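Local coordinates for peptidase S15/CocE/NonD (Thaumarchaeota archaeon SCGC AB-539-E09, PDB 4PF1), which is an S15-family serine peptidase with an alpha/beta hydrolase fold, described as an aminopeptidase, and probably removes residues from the N-terminal end of peptides, at residues Gly124-Thr129 with Trp269-Met274; Leu323-His328 with Gly345-Trp350; Arg374-Glu379 with Asn383-Tyr388. All blocks are in the same frame, centred on the assembly; numbering follows the deposited sequence.

Interaction 1: Gly124-Thr129 with Trp269-Met274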
loop_
_atom_site.group_PDB
_atom_site.type_symbol
_atom_site.label_atom_id
_atom_site.label_comp_id
_atom_site.label_asym_id
_atom_site.label_seq_id
_atom_site.Cartn_x
_atom_site.Cartn_y
_atom_site.Cartn_z
ATOM N N GLY A 124 6.200 36.977 38.032
ATOM C CA GLY A 124 6.504 38.359 37.686
ATOM C C GLY A 124 5.311 39.103 37.116
ATOM O O GLY A 124 4.181 38.887 37.564
ATOM N N PRO A 125 5.523 39.981 36.096
ATOM C CA PRO A 125 4.391 40.760 35.545
ATOM C C PRO A 125 3.335 39.913 34.820
ATOM O O PRO A 125 2.189 40.350 34.703
ATOM C CB PRO A 125 5.068 41.742 34.576
ATOM C CG PRO A 125 6.518 41.742 34.954
ATOM C CD PRO A 125 6.798 40.366 35.457
ATOM N N LEU A 126 3.705 38.711 34.347
ATOM C CA LEU A 126 2.765 37.842 33.634
ATOM C C LEU A 126 2.357 36.615 34.482
ATOM O O LEU A 126 1.621 35.750 33.996
ATOM C CB LEU A 126 3.357 37.400 32.277
ATOM C CG LEU A 126 3.687 38.527 31.273
ATOM C CD1 LEU A 126 4.347 37.972 30.033
ATOM C CD2 LEU A 126 2.439 39.321 30.885
ATOM N N ASN A 127 2.798 36.565 35.761
ATOM C CA ASN A 127 2.476 35.466 36.675
ATOM C C ASN A 127 2.510 35.941 38.139
ATOM O O ASN A 127 3.582 36.054 38.736
ATOM C CB ASN A 127 3.427 34.271 36.452
ATOM C CG ASN A 127 3.157 33.062 37.321
ATOM O OD1 ASN A 127 2.116 32.941 37.979
ATOM N ND2 ASN A 127 4.089 32.123 37.320
ATOM N N THR A 128 1.320 36.192 38.715
ATOM C CA THR A 128 1.163 36.658 40.100
ATOM C C THR A 128 0.597 35.545 41.014
ATOM O O THR A 128 0.140 35.837 42.120
ATOM C CB THR A 128 0.258 37.911 40.138
ATOM O OG1 THR A 128 -0.983 37.620 39.485
ATOM C CG2 THR A 128 0.916 39.132 39.500
ATOM N N THR A 129 0.656 34.271 40.564
ATOM C CA THR A 129 0.117 33.137 41.329
ATOM C C THR A 129 1.037 32.743 42.491
ATOM O O THR A 129 0.565 32.179 43.480
ATOM C CB THR A 129 -0.155 31.930 40.413
ATOM O OG1 THR A 129 1.083 31.384 39.951
ATOM C CG2 THR A 129 -1.068 32.276 39.234
ATOM N N TRP A 269 4.561 39.066 24.557
ATOM C CA TRP A 269 5.378 38.099 23.828
ATOM C C TRP A 269 6.871 38.310 24.074
ATOM O O TRP A 269 7.615 37.331 24.153
ATOM C CB TRP A 269 5.070 38.157 22.327
ATOM C CG TRP A 269 3.678 37.724 21.968
ATOM C CD1 TRP A 269 2.689 38.501 21.440
ATOM C CD2 TRP A 269 3.126 36.404 22.097
ATOM N NE1 TRP A 269 1.555 37.749 21.233
ATOM C CE2 TRP A 269 1.799 36.455 21.618
ATOM C CE3 TRP A 269 3.636 35.172 22.550
ATOM C CZ2 TRP A 269 0.965 35.329 21.595
ATOM C CZ3 TRP A 269 2.808 34.057 22.529
ATOM C CH2 TRP A 269 1.490 34.142 22.061
ATOM N N GLN A 270 7.312 39.578 24.192
ATOM C CA GLN A 270 8.719 39.919 24.434
ATOM C C GLN A 270 9.217 39.349 25.781
ATOM O O GLN A 270 10.330 38.821 25.843
ATOM C CB GLN A 270 8.927 41.443 24.386
ATOM C CG GLN A 270 8.789 42.033 22.984
ATOM C CD GLN A 270 9.117 43.499 22.945
ATOM O OE1 GLN A 270 10.278 43.899 23.049
ATOM N NE2 GLN A 270 8.103 44.335 22.758
ATOM N N GLN A 271 8.373 39.417 26.836
ATOM C CA GLN A 271 8.698 38.918 28.183
ATOM C C GLN A 271 8.696 37.380 28.269
ATOM O O GLN A 271 9.265 36.827 29.216
ATOM C CB GLN A 271 7.708 39.477 29.216
ATOM C CG GLN A 271 7.980 40.916 29.630
ATOM C CD GLN A 271 6.918 41.433 30.573
ATOM O OE1 GLN A 271 6.660 40.863 31.640
ATOM N NE2 GLN A 271 6.290 42.537 30.204
ATOM N N GLN A 272 8.032 36.695 27.316
ATOM C CA GLN A 272 7.916 35.232 27.330
ATOM C C GLN A 272 8.947 34.517 26.438
ATOM O O GLN A 272 9.058 33.289 26.521
ATOM C CB GLN A 272 6.503 34.802 26.934
ATOM C CG GLN A 272 5.495 34.951 28.062
ATOM C CD GLN A 272 4.128 34.508 27.632
ATOM O OE1 GLN A 272 3.710 33.371 27.876
ATOM N NE2 GLN A 272 3.414 35.385 26.954
ATOM N N ALA A 273 9.697 35.268 25.594
ATOM C CA ALA A 273 10.719 34.682 24.711
ATOM C C ALA A 273 11.787 33.966 25.546
ATOM O O ALA A 273 12.477 34.597 26.349
ATOM C CB ALA A 273 11.349 35.760 23.842
ATOM N N MET A 274 11.845 32.631 25.416
ATOM C CA MET A 274 12.724 31.759 26.198
ATOM C C MET A 274 14.208 32.032 25.972
ATOM O O MET A 274 14.989 31.887 26.908
ATOM C CB MET A 274 12.406 30.285 25.922
ATOM C CG MET A 274 11.031 29.875 26.413
ATOM S SD MET A 274 10.822 30.188 28.184
ATOM C CE MET A 274 11.526 28.668 28.844
#
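L126 reaches out from a type I beta turn, G124 to N127, and lays its side chain against Q271 and Q272. The turn lies in the loop before helix 133-147. The two glutamines lie at the C-terminal end of the helix 267-270 region. Both belong to the catalytic alpha/beta hydrolase part of the chain, and they meet at its surface.

Q271 can be followed from CB outward. Its CB lies 3.8 Å from L126 CD1. The chain then runs extended beyond CG (chi2 176°) and carries the amide over to the proline. At the tip, Q271 OE1 sits 3.4 Å from P125 CG and also approaches P125 CB. It lies 3.8 Å from L126 CG as well. These are van der Waals contacts of a carbonyl oxygen with C-H groups. Q271 is an exposed residue at the surface of the chain.

L126 CD1 does most of the touching from its side. It rests between the two glutamine stems, with Q272 CG 3.8 Å away. The polar end of Q272 is used elsewhere: its NE2 is hydrogen-bonded to F268 O, which turns the amide back to its own helix. The aliphatic part is left to pack on the leucine.

Polar contacts follow the turn. T128 OG1 is hydrogen-bonded to D14 of the second subunit, so this loop also takes part in the assembly. N127 OD1 accepts from T129 N in an Asx turn. The same oxygen accepts from T129 OG1 at 2.7 Å, in the carbonyl plane and on a lone pair.

Interaction 2: Leu323-His328 with Gly345-Trp350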
loop_
_atom_site.group_PDB
_atom_site.type_symbol
_atom_site.label_atom_id
_atom_site.label_comp_id
_atom_site.label_asym_id
_atom_site.label_seq_id
_atom_site.Cartn_x
_atom_site.Cartn_y
_atom_site.Cartn_z
ATOM N N LEU A 323 21.754 19.523 15.315
ATOM C CA LEU A 323 20.801 19.852 14.260
ATOM C C LEU A 323 20.716 18.685 13.269
ATOM O O LEU A 323 21.629 18.478 12.464
ATOM C CB LEU A 323 21.223 21.170 13.568
ATOM C CG LEU A 323 20.246 21.821 12.573
ATOM C CD1 LEU A 323 18.888 22.123 13.218
ATOM C CD2 LEU A 323 20.830 23.095 12.027
ATOM N N GLY A 324 19.658 17.889 13.402
ATOM C CA GLY A 324 19.438 16.704 12.577
ATOM C C GLY A 324 18.469 16.900 11.423
ATOM O O GLY A 324 17.780 17.922 11.357
ATOM N N PRO A 325 18.385 15.912 10.487
ATOM C CA PRO A 325 17.457 16.049 9.343
ATOM C C PRO A 325 16.060 15.601 9.752
ATOM O O PRO A 325 15.503 14.639 9.206
ATOM C CB PRO A 325 18.076 15.114 8.304
ATOM C CG PRO A 325 18.669 14.000 9.129
ATOM C CD PRO A 325 19.099 14.615 10.450
ATOM N N TRP A 326 15.512 16.271 10.756
ATOM C CA TRP A 326 14.303 15.818 11.398
ATOM C C TRP A 326 13.152 16.768 11.303
ATOM O O TRP A 326 13.331 17.984 11.322
ATOM C CB TRP A 326 14.601 15.557 12.890
ATOM C CG TRP A 326 15.732 14.599 13.132
ATOM C CD1 TRP A 326 15.928 13.392 12.528
ATOM C CD2 TRP A 326 16.772 14.732 14.111
ATOM N NE1 TRP A 326 17.035 12.771 13.057
ATOM C CE2 TRP A 326 17.577 13.573 14.028
ATOM C CE3 TRP A 326 17.100 15.719 15.059
ATOM C CZ2 TRP A 326 18.713 13.390 14.829
ATOM C CZ3 TRP A 326 18.233 15.544 15.839
ATOM C CH2 TRP A 326 19.016 14.383 15.734
ATOM N N ASN A 327 11.943 16.200 11.289
ATOM C CA ASN A 327 10.723 16.960 11.435
ATOM C C ASN A 327 10.519 17.181 12.951
ATOM O O ASN A 327 11.428 16.879 13.732
ATOM C CB ASN A 327 9.530 16.253 10.757
ATOM C CG ASN A 327 9.085 14.935 11.359
ATOM O OD1 ASN A 327 9.455 14.553 12.466
ATOM N ND2 ASN A 327 8.206 14.244 10.660
ATOM N N HIS A 328 9.343 17.649 13.370
ATOM C CA HIS A 328 9.086 17.949 14.776
ATOM C C HIS A 328 9.363 16.779 15.782
ATOM O O HIS A 328 9.929 17.032 16.847
ATOM C CB HIS A 328 7.663 18.469 14.965
ATOM C CG HIS A 328 7.421 19.010 16.331
ATOM N ND1 HIS A 328 8.281 19.927 16.905
ATOM C CD2 HIS A 328 6.443 18.715 17.213
ATOM C CE1 HIS A 328 7.799 20.162 18.110
ATOM N NE2 HIS A 328 6.686 19.463 18.335
ATOM N N GLY A 345 20.707 5.670 7.361
ATOM C CA GLY A 345 20.325 4.924 8.554
ATOM C C GLY A 345 19.381 5.683 9.460
ATOM O O GLY A 345 18.940 6.788 9.122
ATOM N N ASP A 346 19.064 5.094 10.623
ATOM C CA ASP A 346 18.199 5.725 11.615
ATOM C C ASP A 346 18.993 6.804 12.366
ATOM O O ASP A 346 19.620 6.520 13.390
ATOM C CB ASP A 346 17.597 4.668 12.579
ATOM C CG ASP A 346 16.729 5.232 13.694
ATOM O OD1 ASP A 346 16.391 6.434 13.636
ATOM O OD2 ASP A 346 16.408 4.477 14.631
ATOM N N THR A 347 18.954 8.045 11.839
ATOM C CA THR A 347 19.664 9.207 12.393
ATOM C C THR A 347 19.154 9.576 13.802
ATOM O O THR A 347 19.926 10.085 14.614
ATOM C CB THR A 347 19.545 10.408 11.440
ATOM O OG1 THR A 347 18.172 10.772 11.314
ATOM C CG2 THR A 347 20.141 10.129 10.065
ATOM N N GLY A 348 17.862 9.335 14.053
ATOM C CA GLY A 348 17.219 9.597 15.337
ATOM C C GLY A 348 17.752 8.677 16.413
ATOM O O GLY A 348 18.288 9.140 17.426
ATOM N N GLY A 349 17.665 7.372 16.148
ATOM C CA GLY A 349 18.198 6.328 17.021
ATOM C C GLY A 349 19.706 6.416 17.193
ATOM O O GLY A 349 20.217 6.148 18.285
ATOM N N TRP A 350 20.433 6.825 16.117
ATOM C CA TRP A 350 21.893 6.996 16.159
ATOM C C TRP A 350 22.270 8.108 17.136
ATOM O O TRP A 350 23.228 7.954 17.889
ATOM C CB TRP A 350 22.475 7.303 14.760
ATOM C CG TRP A 350 23.961 7.540 14.772
ATOM C CD1 TRP A 350 24.940 6.596 14.688
ATOM C CD2 TRP A 350 24.630 8.799 14.957
ATOM N NE1 TRP A 350 26.179 7.186 14.810
ATOM C CE2 TRP A 350 26.018 8.537 14.980
ATOM C CE3 TRP A 350 24.190 10.128 15.110
ATOM C CZ2 TRP A 350 26.970 9.554 15.132
ATOM C CZ3 TRP A 350 25.134 11.130 15.279
ATOM C CH2 TRP A 350 26.505 10.842 15.281
#
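T347 OG1 is held by two hydrogen bonds. It accepts from W326 NE1 at 2.9 Å, and it is hydrogen-bonded to A335 O. The contact joins the residues following G324 to the N-terminal end of helix 347-365, within the alpha/beta hydrolase fold. It is buried.

The indole N-H comes in somewhat bent, with an angle of 147° at the hydrogen. The hydroxyl lies near the edge of the ring but 19° out of its plane. T347 holds OG1 between its backbone N and carbonyl carbon (chi1 62°), which turns the oxygen to the indole. Further along the same ring edge, W326 CZ2 lies 3.5 Å from T347 O, which is in the ring plane. The first residue of the helix therefore meets the indole with both its hydroxyl and its carbonyl.

One face of the W326 ring is covered by its own neighbours, G324 CA and P325 CD. P325 is the centre of an inverse gamma turn. Its CG also reaches T347 OG1, at 3.9 Å. The backbone path thus folds the chain under the indole that meets the helix.

Two residues beyond W326 comes H328, bonded to S161 OG and D295 OD2. This geometry is consistent with the Ser-His-Asp triad of a serine peptidase. The contact lies on the strand-to-histidine connection.

D346 is the N-cap of the helix. Its OD1 also receives A335 N, so the A335 backbone is bonded to both D346 and T347. The capping bond from G349 N to D346 OD1 is 3.0 Å long and nearly straight, and it reaches the oxygen from above the carboxylate plane.

Interaction 3: Arg374-Glu379 with Asn383-Tyr388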
loop_
_atom_site.group_PDB
_atom_site.type_symbol
_atom_site.label_atom_id
_atom_site.label_comp_id
_atom_site.label_asym_id
_atom_site.label_seq_id
_atom_site.Cartn_x
_atom_site.Cartn_y
_atom_site.Cartn_z
ATOM N N ARG A 374 30.787 21.233 19.830
ATOM C CA ARG A 374 29.955 22.396 20.128
ATOM C C ARG A 374 28.678 22.314 19.293
ATOM O O ARG A 374 27.581 22.510 19.817
ATOM C CB ARG A 374 30.730 23.693 19.815
ATOM C CG ARG A 374 30.059 24.976 20.313
ATOM C CD ARG A 374 30.503 25.391 21.713
ATOM N NE ARG A 374 31.952 25.270 21.916
ATOM C CZ ARG A 374 32.835 26.219 21.621
ATOM N NH1 ARG A 374 34.128 26.022 21.840
ATOM N NH2 ARG A 374 32.434 27.372 21.095
ATOM N N VAL A 375 28.833 21.974 17.996
ATOM C CA VAL A 375 27.729 21.833 17.054
ATOM C C VAL A 375 27.863 20.496 16.302
ATOM O O VAL A 375 28.926 20.177 15.762
ATOM C CB VAL A 375 27.626 23.048 16.079
ATOM C CG1 VAL A 375 26.573 22.812 14.997
ATOM C CG2 VAL A 375 27.325 24.338 16.839
ATOM N N LEU A 376 26.784 19.711 16.307
ATOM C CA LEU A 376 26.689 18.449 15.591
ATOM C C LEU A 376 25.602 18.628 14.543
ATOM O O LEU A 376 24.427 18.744 14.887
ATOM C CB LEU A 376 26.389 17.294 16.573
ATOM C CG LEU A 376 26.411 15.864 16.012
ATOM C CD1 LEU A 376 27.778 15.507 15.420
ATOM C CD2 LEU A 376 26.044 14.866 17.086
ATOM N N SER A 377 26.012 18.809 13.281
ATOM C CA SER A 377 25.085 19.121 12.198
ATOM C C SER A 377 25.057 18.038 11.130
ATOM O O SER A 377 26.106 17.608 10.644
ATOM C CB SER A 377 25.448 20.465 11.571
ATOM O OG SER A 377 24.703 20.729 10.394
ATOM N N TYR A 378 23.846 17.610 10.755
ATOM C CA TYR A 378 23.658 16.649 9.677
ATOM C C TYR A 378 23.425 17.416 8.399
ATOM O O TYR A 378 22.520 18.254 8.330
ATOM C CB TYR A 378 22.489 15.702 9.968
ATOM C CG TYR A 378 22.329 14.581 8.959
ATOM C CD1 TYR A 378 21.681 14.795 7.744
ATOM C CD2 TYR A 378 22.760 13.289 9.250
ATOM C CE1 TYR A 378 21.494 13.758 6.829
ATOM C CE2 TYR A 378 22.582 12.245 8.341
ATOM C CZ TYR A 378 21.941 12.483 7.136
ATOM O OH TYR A 378 21.730 11.452 6.256
ATOM N N GLU A 379 24.249 17.145 7.391
ATOM C CA GLU A 379 24.163 17.806 6.099
ATOM C C GLU A 379 23.341 16.964 5.139
ATOM O O GLU A 379 23.728 15.835 4.826
ATOM C CB GLU A 379 25.576 18.057 5.541
ATOM C CG GLU A 379 25.612 18.920 4.289
ATOM C CD GLU A 379 26.995 19.141 3.705
ATOM O OE1 GLU A 379 27.939 18.414 4.093
ATOM O OE2 GLU A 379 27.134 20.041 2.847
ATOM N N ASN A 383 24.452 13.647 3.159
ATOM C CA ASN A 383 24.035 12.650 4.166
ATOM C C ASN A 383 25.186 12.291 5.134
ATOM O O ASN A 383 25.553 11.120 5.270
ATOM C CB ASN A 383 23.451 11.395 3.496
ATOM C CG ASN A 383 22.141 11.647 2.801
ATOM O OD1 ASN A 383 21.131 11.993 3.426
ATOM N ND2 ASN A 383 22.128 11.485 1.490
ATOM N N ALA A 384 25.738 13.309 5.812
ATOM C CA ALA A 384 26.847 13.117 6.742
ATOM C C ALA A 384 26.745 14.033 7.950
ATOM O O ALA A 384 26.321 15.186 7.825
ATOM C CB ALA A 384 28.173 13.349 6.029
ATOM N N TRP A 385 27.141 13.508 9.124
ATOM C CA TRP A 385 27.196 14.253 10.380
ATOM C C TRP A 385 28.532 14.973 10.459
ATOM O O TRP A 385 29.567 14.383 10.139
ATOM C CB TRP A 385 27.029 13.313 11.588
ATOM C CG TRP A 385 25.619 12.875 11.858
ATOM C CD1 TRP A 385 25.080 11.649 11.603
ATOM C CD2 TRP A 385 24.604 13.627 12.539
ATOM N NE1 TRP A 385 23.777 11.602 12.046
ATOM C CE2 TRP A 385 23.457 12.805 12.622
ATOM C CE3 TRP A 385 24.533 14.938 13.043
ATOM C CZ2 TRP A 385 22.262 13.243 13.200
ATOM C CZ3 TRP A 385 23.351 15.368 13.626
ATOM C CH2 TRP A 385 22.233 14.528 13.700
ATOM N N HIS A 386 28.518 16.244 10.854
ATOM C CA HIS A 386 29.746 17.025 10.948
ATOM C C HIS A 386 29.963 17.553 12.349
ATOM O O HIS A 386 29.004 17.867 13.052
ATOM C CB HIS A 386 29.728 18.202 9.957
ATOM C CG HIS A 386 29.573 17.797 8.528
ATOM N ND1 HIS A 386 30.624 17.251 7.815
ATOM C CD2 HIS A 386 28.500 17.902 7.711
ATOM C CE1 HIS A 386 30.153 17.026 6.599
ATOM N NE2 HIS A 386 28.879 17.399 6.492
ATOM N N ARG A 387 31.235 17.675 12.740
ATOM C CA ARG A 387 31.653 18.272 14.006
ATOM C C ARG A 387 32.026 19.726 13.735
ATOM O O ARG A 387 32.961 19.982 12.970
ATOM C CB ARG A 387 32.852 17.510 14.600
ATOM C CG ARG A 387 32.547 16.081 15.046
ATOM C CD ARG A 387 33.800 15.387 15.566
ATOM N NE ARG A 387 34.364 16.079 16.730
ATOM C CZ ARG A 387 34.090 15.765 17.993
ATOM N NH1 ARG A 387 33.280 14.750 18.272
ATOM N NH2 ARG A 387 34.632 16.456 18.987
ATOM N N TYR A 388 31.258 20.676 14.287
ATOM C CA TYR A 388 31.521 22.101 14.081
ATOM C C TYR A 388 31.803 22.800 15.406
ATOM O O TYR A 388 31.267 22.399 16.439
ATOM C CB TYR A 388 30.343 22.789 13.354
ATOM C CG TYR A 388 30.132 22.361 11.914
ATOM C CD1 TYR A 388 31.216 22.136 11.063
ATOM C CD2 TYR A 388 28.854 22.277 11.372
ATOM C CE1 TYR A 388 31.026 21.769 9.729
ATOM C CE2 TYR A 388 28.651 21.927 10.036
ATOM C CZ TYR A 388 29.741 21.672 9.218
ATOM O OH TYR A 388 29.544 21.311 7.907
#
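Y378 and W385 form an edge-to-face pair in a beta hairpin. Strands 375-379 and 384-388 are antiparallel, closed by a G1 bulge where N383 and A384 both face E379. The Y378 ring edge points at the W385 face, planes 81° apart, with Y378 CD2 3.4 Å from W385 NE1. Y378 CB sits over the six-membered ring. L376 CG meets the indole at CE3, 3.6 Å away. With CG anti to the carbonyl carbon (chi1 -78°), the W385 indole fills the hollow between L376 and Y378. Replacing W385 by alanine is likely to open a gap and leave the Y378 edge without its aromatic face.

Y378 OH donates to N383 OD1 at 2.9 Å, on a lone pair, and accepts from E344 N.

On the face of S377 and E379, S377 CB nestles against the Y388 ring. H386 NE2 donates to E379 OE1 at 2.8 Å, on the anti side of the carboxylate but tilted 27° from its plane. E379 OE2 binds T565 and R483.

Within this chain strand 384-388 is outermost in the mixed sheet, and strand 319-324 flanks 375-379 on its other side. Helix 347-365 packs on L376 and Y378, and helix 301-309 on V375.

Following the chain, interaction 1 comes first and closes a long loop: about 140 residues separate its segments. Interaction 2 then closes a short one, from the end of strand 319-324 to the start of helix 347-365. Interaction 3 is a hairpin. The three follow in series; none nests in or crosses another. Interaction 1 stands apart, its centre about 33 Å from that of interaction 2, on the opposite side of the chain's centre. Interactions 2 and 3 touch. L323 bonds through its backbone to L376 and Y378, P325 packs on Y378, and W350 stacks on W385. Helix 347-365 and the sheet edge are thereby joined.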